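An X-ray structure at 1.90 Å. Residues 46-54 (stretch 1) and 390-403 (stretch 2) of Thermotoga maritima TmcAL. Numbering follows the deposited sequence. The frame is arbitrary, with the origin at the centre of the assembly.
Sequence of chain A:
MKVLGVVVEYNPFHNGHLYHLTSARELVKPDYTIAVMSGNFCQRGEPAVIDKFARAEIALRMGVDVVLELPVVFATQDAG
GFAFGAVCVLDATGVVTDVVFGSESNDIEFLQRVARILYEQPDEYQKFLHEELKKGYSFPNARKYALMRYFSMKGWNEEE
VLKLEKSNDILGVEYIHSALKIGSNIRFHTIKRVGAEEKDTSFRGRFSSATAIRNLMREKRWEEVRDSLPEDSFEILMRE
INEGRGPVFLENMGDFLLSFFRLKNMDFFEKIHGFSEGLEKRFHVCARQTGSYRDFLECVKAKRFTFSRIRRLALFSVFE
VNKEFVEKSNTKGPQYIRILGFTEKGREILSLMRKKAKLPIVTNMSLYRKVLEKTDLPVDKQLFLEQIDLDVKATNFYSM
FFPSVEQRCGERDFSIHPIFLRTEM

Stretch 1 (46-54) EPAVIDKFA
Stretch 2 390-403: LDVKATNFYSMFFP

The contact is a small, largely polar docking of a loop and the first turn of a helix against one side of a second helix, anchored by the hydroxyl of Tyr398 and the ammonium group of Lys52, with two waters filling the gaps; it buries 320 Å² in all between stretches whose touching residues are at least 339 positions apart in sequence.

Stretch 1 runs extended through Glu46, Pro47 and Ala48 (phi/psi near -116/158, -72/153 and -67/145), kinks at Val49 (-73/-27), extends again at Ile50 and Asp51 (-133/165 and -83/177), and enters a helix at Lys52. Stretch 2 is already helical at Leu390, the helix having begun earlier in the chain, with regular i to i+4 bonds through Ser399 N to Thr395 O, and finishes in a type I turn from Ser399 to Phe402. The register is set by Pro47 beside Tyr398, their CA atoms 7.5 Å apart, and by Ile50 near Phe402, at 9.0 Å.

Tyr398 contributes most, with 100 Å² covered. Its CA-to-CB bond points toward the loop, and chi1 of 178° (t) with chi2 of -85° extends the ring into the bend around Val49. There OH donates a hydrogen bond to Ala48 O, 2.7 Å away, satisfying a carbonyl of the loop in a buried setting. A tyrosine suits this place because it joins a long apolar ring to a polar tip: Pro47 CB packs at the ring edge, 3.7 Å from Tyr398 CE2, while Asp51 CB lies 3.7 Å from Tyr398 CE1. Asp51 N is 3.5 Å from Tyr398 OH, but the angle is too poor for a hydrogen bond.

Asp51 serves both its own helix and the contact. In the p rotamer (chi1 73°), it occupies the N-cap position, and its OD1 accepts from Ala54 N at 3.0 Å and 170°, capping an amide that has no helical carbonyl partner. The short aspartate side chain can fold back in this way while OD2 remains available to water 1. That water donates to Asp51 OD2 at 3.0 Å and to Ser399 OG at 3.2 Å, bridging residues that do not touch directly. Ser399 OG in turn donates to Thr395 O at 2.9 Å. Phe402, with chi1 -74° (m), brings its ring edge to Asp51, CZ to OD2 3.7 Å.

Lys52 starts sideways at CB, but chi1 of 66° (p) followed by three t angles (-165°, 178°, 180°) stretches it out to the second helix. Its NZ donates to Thr395 OG1 at 3.0 Å; the CA-to-CB bond of Thr395, chi1 -57° (m), points toward stretch 1. Lysine has the reach to span this gap, and a threonine hydroxyl can accept a hydrogen bond from it. Water 2 adds a second link, accepting from Lys52 NZ at 3.0 Å and donating to Asp391 O at 2.8 Å. The methyl of Thr395 faces a different neighbour: CG2 lies 4.5 Å from Phe53 CE2, a loose apolar approach made by a ring with chi1 -58° (m).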

ATOM      1  N   GLU A  46      12.546  -5.531 -10.783  1.00 25.86           N
ATOM      2  CA  GLU A  46      12.207  -4.278 -11.462  1.00 28.64           C
ATOM      3  C   GLU A  46      10.960  -4.494 -12.300  1.00 27.51           C
ATOM      4  O   GLU A  46      10.652  -5.631 -12.640  1.00 24.96           O
ATOM      5  CB  GLU A  46      13.349  -3.809 -12.360  1.00 26.68           C
ATOM      6  CG  GLU A  46      14.637  -3.456 -11.623  1.00 31.38           C
ATOM      7  CD  GLU A  46      15.616  -2.723 -12.509  1.00 34.40           C
ATOM      8  OE1 GLU A  46      15.359  -1.539 -12.819  1.00 35.95           O
ATOM      9  OE2 GLU A  46      16.645  -3.331 -12.890  1.00 38.30           O
ATOM     10  N   PRO A  47      10.240  -3.411 -12.627  1.00 28.32           N
ATOM     11  CA  PRO A  47       9.170  -3.545 -13.620  1.00 21.67           C
ATOM     12  C   PRO A  47       9.767  -3.726 -15.002  1.00 21.83           C
ATOM     13  O   PRO A  47      10.877  -3.246 -15.253  1.00 20.74           O
ATOM     14  CB  PRO A  47       8.422  -2.215 -13.535  1.00 16.95           C
ATOM     15  CG  PRO A  47       9.473  -1.231 -13.048  1.00 24.52           C
ATOM     16  CD  PRO A  47      10.390  -2.027 -12.144  1.00 28.21           C
ATOM     17  N   ALA A  48       9.033  -4.382 -15.892  1.00 22.30           N
ATOM     18  CA  ALA A  48       9.423  -4.420 -17.289  1.00 19.84           C
ATOM     19  C   ALA A  48       9.286  -3.008 -17.822  1.00 22.56           C
ATOM     20  O   ALA A  48       8.403  -2.245 -17.391  1.00 19.01           O
ATOM     21  CB  ALA A  48       8.561  -5.399 -18.058  1.00 22.78           C
ATOM     22  N   VAL A  49      10.166  -2.618 -18.729  1.00 17.49           N
ATOM     23  CA  VAL A  49      10.172  -1.225 -19.133  1.00 23.39           C
ATOM     24  C   VAL A  49       8.945  -0.911 -20.018  1.00 21.28           C
ATOM     25  O   VAL A  49       8.476   0.230 -20.050  1.00 27.03           O
ATOM     26  CB  VAL A  49      11.506  -0.856 -19.828  1.00 20.11           C
ATOM     27  CG1 VAL A  49      11.656  -1.570 -21.196  1.00 17.56           C
ATOM     28  CG2 VAL A  49      11.632   0.657 -19.942  1.00 26.58           C
ATOM     29  N   ILE A  50       8.426  -1.928 -20.713  1.00 19.37           N
ATOM     30  CA  ILE A  50       7.091  -1.868 -21.340  1.00 20.06           C
ATOM     31  C   ILE A  50       6.376  -3.163 -20.985  1.00 20.72           C
ATOM     32  O   ILE A  50       7.030  -4.107 -20.547  1.00 18.65           O
ATOM     33  CB  ILE A  50       7.133  -1.708 -22.864  1.00 18.35           C
ATOM     34  CG1 ILE A  50       8.018  -2.796 -23.501  1.00 16.23           C
ATOM     35  CG2 ILE A  50       7.631  -0.315 -23.272  1.00 18.40           C
ATOM     36  CD1 ILE A  50       8.081  -2.668 -25.043  1.00 23.73           C
ATOM     37  N   ASP A  51       5.055  -3.240 -21.162  1.00 20.56           N
ATOM     38  CA  ASP A  51       4.347  -4.341 -20.503  1.00 18.87           C
ATOM     39  C   ASP A  51       4.409  -5.641 -21.296  1.00 19.63           C
ATOM     40  O   ASP A  51       4.982  -5.701 -22.383  1.00 16.04           O
ATOM     41  CB  ASP A  51       2.889  -3.947 -20.160  1.00 22.06           C
ATOM     42  CG  ASP A  51       1.958  -3.866 -21.362  1.00 23.38           C
ATOM     43  OD1 ASP A  51       2.303  -4.288 -22.491  1.00 23.54           O
ATOM     44  OD2 ASP A  51       0.826  -3.371 -21.151  1.00 27.54           O
ATOM     45  N   LYS A  52       3.833  -6.695 -20.727  1.00 16.06           N
ATOM     46  CA  LYS A  52       4.018  -8.037 -21.273  1.00 17.17           C
ATOM     47  C   LYS A  52       3.271  -8.216 -22.591  1.00 18.28           C
ATOM     48  O   LYS A  52       3.663  -9.035 -23.427  1.00 20.85           O
ATOM     49  CB  LYS A  52       3.555  -9.090 -20.250  1.00 16.79           C
ATOM     50  CG  LYS A  52       2.045  -9.028 -19.977  1.00 18.33           C
ATOM     51  CD  LYS A  52       1.676  -9.802 -18.710  1.00 14.31           C
ATOM     52  CE  LYS A  52       0.167  -9.688 -18.437  1.00 17.96           C
ATOM     53  NZ  LYS A  52      -0.224 -10.443 -17.194  1.00 18.23           N
ATOM     54  N   PHE A  53       2.212  -7.441 -22.800  1.00 17.22           N
ATOM     55  CA  PHE A  53       1.468  -7.548 -24.061  1.00 17.75           C
ATOM     56  C   PHE A  53       2.300  -6.993 -25.222  1.00 22.95           C
ATOM     57  O   PHE A  53       2.360  -7.571 -26.315  1.00 21.94           O
ATOM     58  CB  PHE A  53       0.124  -6.824 -23.933  1.00 22.95           C
ATOM     59  CG  PHE A  53      -0.729  -7.356 -22.801  1.00 22.19           C
ATOM     60  CD1 PHE A  53      -1.258  -8.630 -22.861  1.00 27.72           C
ATOM     61  CD2 PHE A  53      -0.982  -6.584 -21.686  1.00 26.73           C
ATOM     62  CE1 PHE A  53      -2.035  -9.123 -21.818  1.00 25.02           C
ATOM     63  CE2 PHE A  53      -1.754  -7.075 -20.643  1.00 30.79           C
ATOM     64  CZ  PHE A  53      -2.276  -8.339 -20.716  1.00 24.05           C
ATOM     65  N   ALA A  54       2.969  -5.879 -24.973  1.00 19.84           N
ATOM     66  CA  ALA A  54       3.890  -5.323 -25.958  1.00 18.00           C
ATOM     67  C   ALA A  54       5.089  -6.251 -26.183  1.00 19.53           C
ATOM     68  O   ALA A  54       5.495  -6.509 -27.323  1.00 21.47           O
ATOM     69  CB  ALA A  54       4.359  -3.937 -25.514  1.00 19.35           C
ATOM     70  N   LEU A 390      -2.497 -13.180  -8.313  1.00 20.25           N
ATOM     71  CA  LEU A 390      -1.242 -12.426  -8.240  1.00 18.19           C
ATOM     72  C   LEU A 390      -0.836 -11.896  -9.610  1.00 20.84           C
ATOM     73  O   LEU A 390      -0.429 -10.728  -9.737  1.00 19.60           O
ATOM     74  CB  LEU A 390      -0.130 -13.298  -7.634  1.00 16.95           C
ATOM     75  CG  LEU A 390       1.266 -12.674  -7.598  1.00 19.88           C
ATOM     76  CD1 LEU A 390       1.256 -11.311  -6.859  1.00 20.61           C
ATOM     77  CD2 LEU A 390       2.262 -13.619  -6.976  1.00 17.11           C
ATOM     78  N   ASP A 391      -0.975 -12.722 -10.652  1.00 16.73           N
ATOM     79  CA  ASP A 391      -0.668 -12.258 -12.012  1.00 18.37           C
ATOM     80  C   ASP A 391      -1.502 -11.024 -12.396  1.00 18.59           C
ATOM     81  O   ASP A 391      -0.979 -10.045 -12.943  1.00 18.04           O
ATOM     82  CB  ASP A 391      -0.900 -13.380 -13.039  1.00 15.11           C
ATOM     83  CG  ASP A 391       0.135 -14.495 -12.940  1.00 22.44           C
ATOM     84  OD1 ASP A 391       1.141 -14.326 -12.210  1.00 22.24           O
ATOM     85  OD2 ASP A 391      -0.070 -15.554 -13.582  1.00 19.59           O
ATOM     86  N   VAL A 392      -2.790 -11.071 -12.079  1.00 17.99           N
ATOM     87  CA  VAL A 392      -3.728  -9.972 -12.379  1.00 16.70           C
ATOM     88  C   VAL A 392      -3.417  -8.725 -11.545  1.00 23.32           C
ATOM     89  O   VAL A 392      -3.411  -7.599 -12.058  1.00 20.16           O
ATOM     90  CB  VAL A 392      -5.182 -10.415 -12.124  1.00 17.31           C
ATOM     91  CG1 VAL A 392      -6.153  -9.219 -12.194  1.00 19.86           C
ATOM     92  CG2 VAL A 392      -5.574 -11.484 -13.132  1.00 18.91           C
ATOM     93  N   LYS A 393      -3.137  -8.947 -10.265  1.00 20.60           N
ATOM     94  CA  LYS A 393      -2.814  -7.861  -9.346  1.00 23.05           C
ATOM     95  C   LYS A 393      -1.549  -7.127  -9.801  1.00 21.45           C
ATOM     96  O   LYS A 393      -1.484  -5.891  -9.768  1.00 19.09           O
ATOM     97  CB  LYS A 393      -2.649  -8.408  -7.920  1.00 23.82           C
ATOM     98  CG  LYS A 393      -1.999  -7.434  -6.939  1.00 24.82           C
ATOM     99  CD  LYS A 393      -2.205  -7.866  -5.480  1.00 28.79           C
ATOM    100  CE  LYS A 393      -1.498  -9.168  -5.139  1.00 25.01           C
ATOM    101  NZ  LYS A 393      -1.828  -9.657  -3.754  1.00 23.07           N
ATOM    102  N   ALA A 394      -0.544  -7.882 -10.236  1.00 18.97           N
ATOM    103  CA  ALA A 394       0.701  -7.276 -10.698  1.00 21.39           C
ATOM    104  C   ALA A 394       0.453  -6.388 -11.914  1.00 18.59           C
ATOM    105  O   ALA A 394       0.999  -5.285 -12.013  1.00 18.51           O
ATOM    106  CB  ALA A 394       1.736  -8.349 -11.025  1.00 19.10           C
ATOM    107  N   THR A 395      -0.358  -6.875 -12.844  1.00 19.22           N
ATOM    108  CA  THR A 395      -0.729  -6.090 -14.024  1.00 21.24           C
ATOM    109  C   THR A 395      -1.472  -4.821 -13.646  1.00 18.29           C
ATOM    110  O   THR A 395      -1.190  -3.737 -14.165  1.00 18.65           O
ATOM    111  CB  THR A 395      -1.612  -6.928 -15.006  1.00 19.18           C
ATOM    112  OG1 THR A 395      -0.898  -8.107 -15.382  1.00 22.08           O
ATOM    113  CG2 THR A 395      -1.952  -6.154 -16.267  1.00 18.51           C
ATOM    114  N   ASN A 396      -2.436  -4.951 -12.746  1.00 20.49           N
ATOM    115  CA  ASN A 396      -3.238  -3.800 -12.360  1.00 23.88           C
ATOM    116  C   ASN A 396      -2.416  -2.738 -11.639  1.00 21.01           C
ATOM    117  O   ASN A 396      -2.611  -1.539 -11.852  1.00 21.37           O
ATOM    118  CB  ASN A 396      -4.409  -4.252 -11.493  1.00 20.27           C
ATOM    119  CG  ASN A 396      -5.444  -5.029 -12.288  1.00 21.45           C
ATOM    120  OD1 ASN A 396      -5.475  -4.956 -13.522  1.00 21.71           O
ATOM    121  ND2 ASN A 396      -6.318  -5.753 -11.588  1.00 17.03           N
ATOM    122  N   PHE A 397      -1.499  -3.185 -10.789  1.00 19.12           N
ATOM    123  CA  PHE A 397      -0.618  -2.286 -10.068  1.00 15.65           C
ATOM    124  C   PHE A 397       0.344  -1.601 -11.038  1.00 17.61           C
ATOM    125  O   PHE A 397       0.495  -0.384 -11.039  1.00 18.47           O
ATOM    126  CB  PHE A 397       0.146  -3.062  -9.002  1.00 14.61           C
ATOM    127  CG  PHE A 397       1.137  -2.233  -8.225  1.00 18.62           C
ATOM    128  CD1 PHE A 397       0.712  -1.410  -7.191  1.00 17.17           C
ATOM    129  CD2 PHE A 397       2.503  -2.303  -8.511  1.00 16.71           C
ATOM    130  CE1 PHE A 397       1.641  -0.648  -6.456  1.00 20.90           C
ATOM    131  CE2 PHE A 397       3.435  -1.549  -7.787  1.00 19.22           C
ATOM    132  CZ  PHE A 397       3.007  -0.729  -6.754  1.00 22.01           C
ATOM    133  N   TYR A 398       0.988  -2.396 -11.878  1.00 14.75           N
ATOM    134  CA  TYR A 398       1.908  -1.856 -12.886  1.00 17.34           C
ATOM    135  C   TYR A 398       1.299  -0.730 -13.744  1.00 16.22           C
ATOM    136  O   TYR A 398       1.935   0.308 -13.976  1.00 20.11           O
ATOM    137  CB  TYR A 398       2.376  -3.015 -13.767  1.00 18.68           C
ATOM    138  CG  TYR A 398       3.303  -2.659 -14.906  1.00 20.18           C
ATOM    139  CD1 TYR A 398       2.796  -2.230 -16.133  1.00 23.48           C
ATOM    140  CD2 TYR A 398       4.679  -2.822 -14.782  1.00 17.29           C
ATOM    141  CE1 TYR A 398       3.641  -1.935 -17.196  1.00 22.77           C
ATOM    142  CE2 TYR A 398       5.539  -2.544 -15.854  1.00 20.11           C
ATOM    143  CZ  TYR A 398       5.007  -2.101 -17.054  1.00 23.51           C
ATOM    144  OH  TYR A 398       5.832  -1.803 -18.118  1.00 24.90           O
ATOM    145  N   SER A 399       0.066  -0.928 -14.214  1.00 17.31           N
ATOM    146  CA  SER A 399      -0.566   0.014 -15.141  1.00 20.17           C
ATOM    147  C   SER A 399      -0.814   1.394 -14.519  1.00 21.62           C
ATOM    148  O   SER A 399      -0.922   2.388 -15.240  1.00 19.77           O
ATOM    149  CB  SER A 399      -1.885  -0.570 -15.668  1.00 27.55           C
ATOM    150  OG  SER A 399      -1.619  -1.812 -16.296  1.00 32.51           O
ATOM    151  N   MET A 400      -0.892   1.463 -13.189  1.00 21.34           N
ATOM    152  CA  MET A 400      -0.993   2.776 -12.517  1.00 19.33           C
ATOM    153  C   MET A 400       0.252   3.630 -12.760  1.00 18.59           C
ATOM    154  O   MET A 400       0.249   4.841 -12.504  1.00 22.01           O
ATOM    155  CB  MET A 400      -1.209   2.610 -11.013  1.00 18.90           C
ATOM    156  CG  MET A 400      -2.668   2.373 -10.609  1.00 19.82           C
ATOM    157  SD  MET A 400      -3.767   3.649 -11.255  1.00 24.75           S
ATOM    158  CE  MET A 400      -3.164   5.135 -10.409  1.00 20.39           C
ATOM    159  N   PHE A 401       1.337   2.989 -13.185  1.00 16.60           N
ATOM    160  CA  PHE A 401       2.593   3.707 -13.437  1.00 21.61           C
ATOM    161  C   PHE A 401       2.893   4.000 -14.908  1.00 23.82           C
ATOM    162  O   PHE A 401       3.954   4.545 -15.224  1.00 21.14           O
ATOM    163  CB  PHE A 401       3.743   2.948 -12.774  1.00 21.70           C
ATOM    164  CG  PHE A 401       3.553   2.820 -11.296  1.00 19.84           C
ATOM    165  CD1 PHE A 401       4.004   3.816 -10.441  1.00 22.89           C
ATOM    166  CD2 PHE A 401       2.842   1.752 -10.770  1.00 18.71           C
ATOM    167  CE1 PHE A 401       3.789   3.733  -9.072  1.00 23.86           C
ATOM    168  CE2 PHE A 401       2.619   1.647  -9.408  1.00 17.79           C
ATOM    169  CZ  PHE A 401       3.104   2.645  -8.547  1.00 20.12           C
ATOM    170  N   PHE A 402       1.970   3.635 -15.799  1.00 22.17           N
ATOM    171  CA  PHE A 402       1.980   4.179 -17.155  1.00 20.76           C
ATOM    172  C   PHE A 402       2.082   5.694 -17.039  1.00 19.23           C
ATOM    173  O   PHE A 402       1.342   6.300 -16.261  1.00 21.15           O
ATOM    174  CB  PHE A 402       0.699   3.831 -17.928  1.00 21.32           C
ATOM    175  CG  PHE A 402       0.595   2.404 -18.383  1.00 22.19           C
ATOM    176  CD1 PHE A 402       1.716   1.682 -18.771  1.00 24.02           C
ATOM    177  CD2 PHE A 402      -0.656   1.795 -18.464  1.00 24.03           C
ATOM    178  CE1 PHE A 402       1.603   0.370 -19.239  1.00 23.40           C
ATOM    179  CE2 PHE A 402      -0.780   0.475 -18.904  1.00 19.33           C
ATOM    180  CZ  PHE A 402       0.362  -0.239 -19.291  1.00 22.57           C
ATOM    181  N   PRO A 403       2.988   6.316 -17.809  1.00 19.17           N
ATOM    182  CA  PRO A 403       3.179   7.767 -17.717  1.00 21.38           C
ATOM    183  C   PRO A 403       1.899   8.571 -17.968  1.00 24.83           C
ATOM    184  O   PRO A 403       1.707   9.577 -17.308  1.00 22.93           O
ATOM    185  CB  PRO A 403       4.234   8.044 -18.797  1.00 25.63           C
ATOM    186  CG  PRO A 403       5.079   6.780 -18.775  1.00 23.61           C
ATOM    187  CD  PRO A 403       4.054   5.665 -18.600  1.00 20.82           C
TER
HETATM  188  O   HOH W   1      -0.172  -3.680 -18.390  1.00 38.12           O
HETATM  189  O   HOH W   2       1.281 -10.386 -14.561  1.00 22.47           O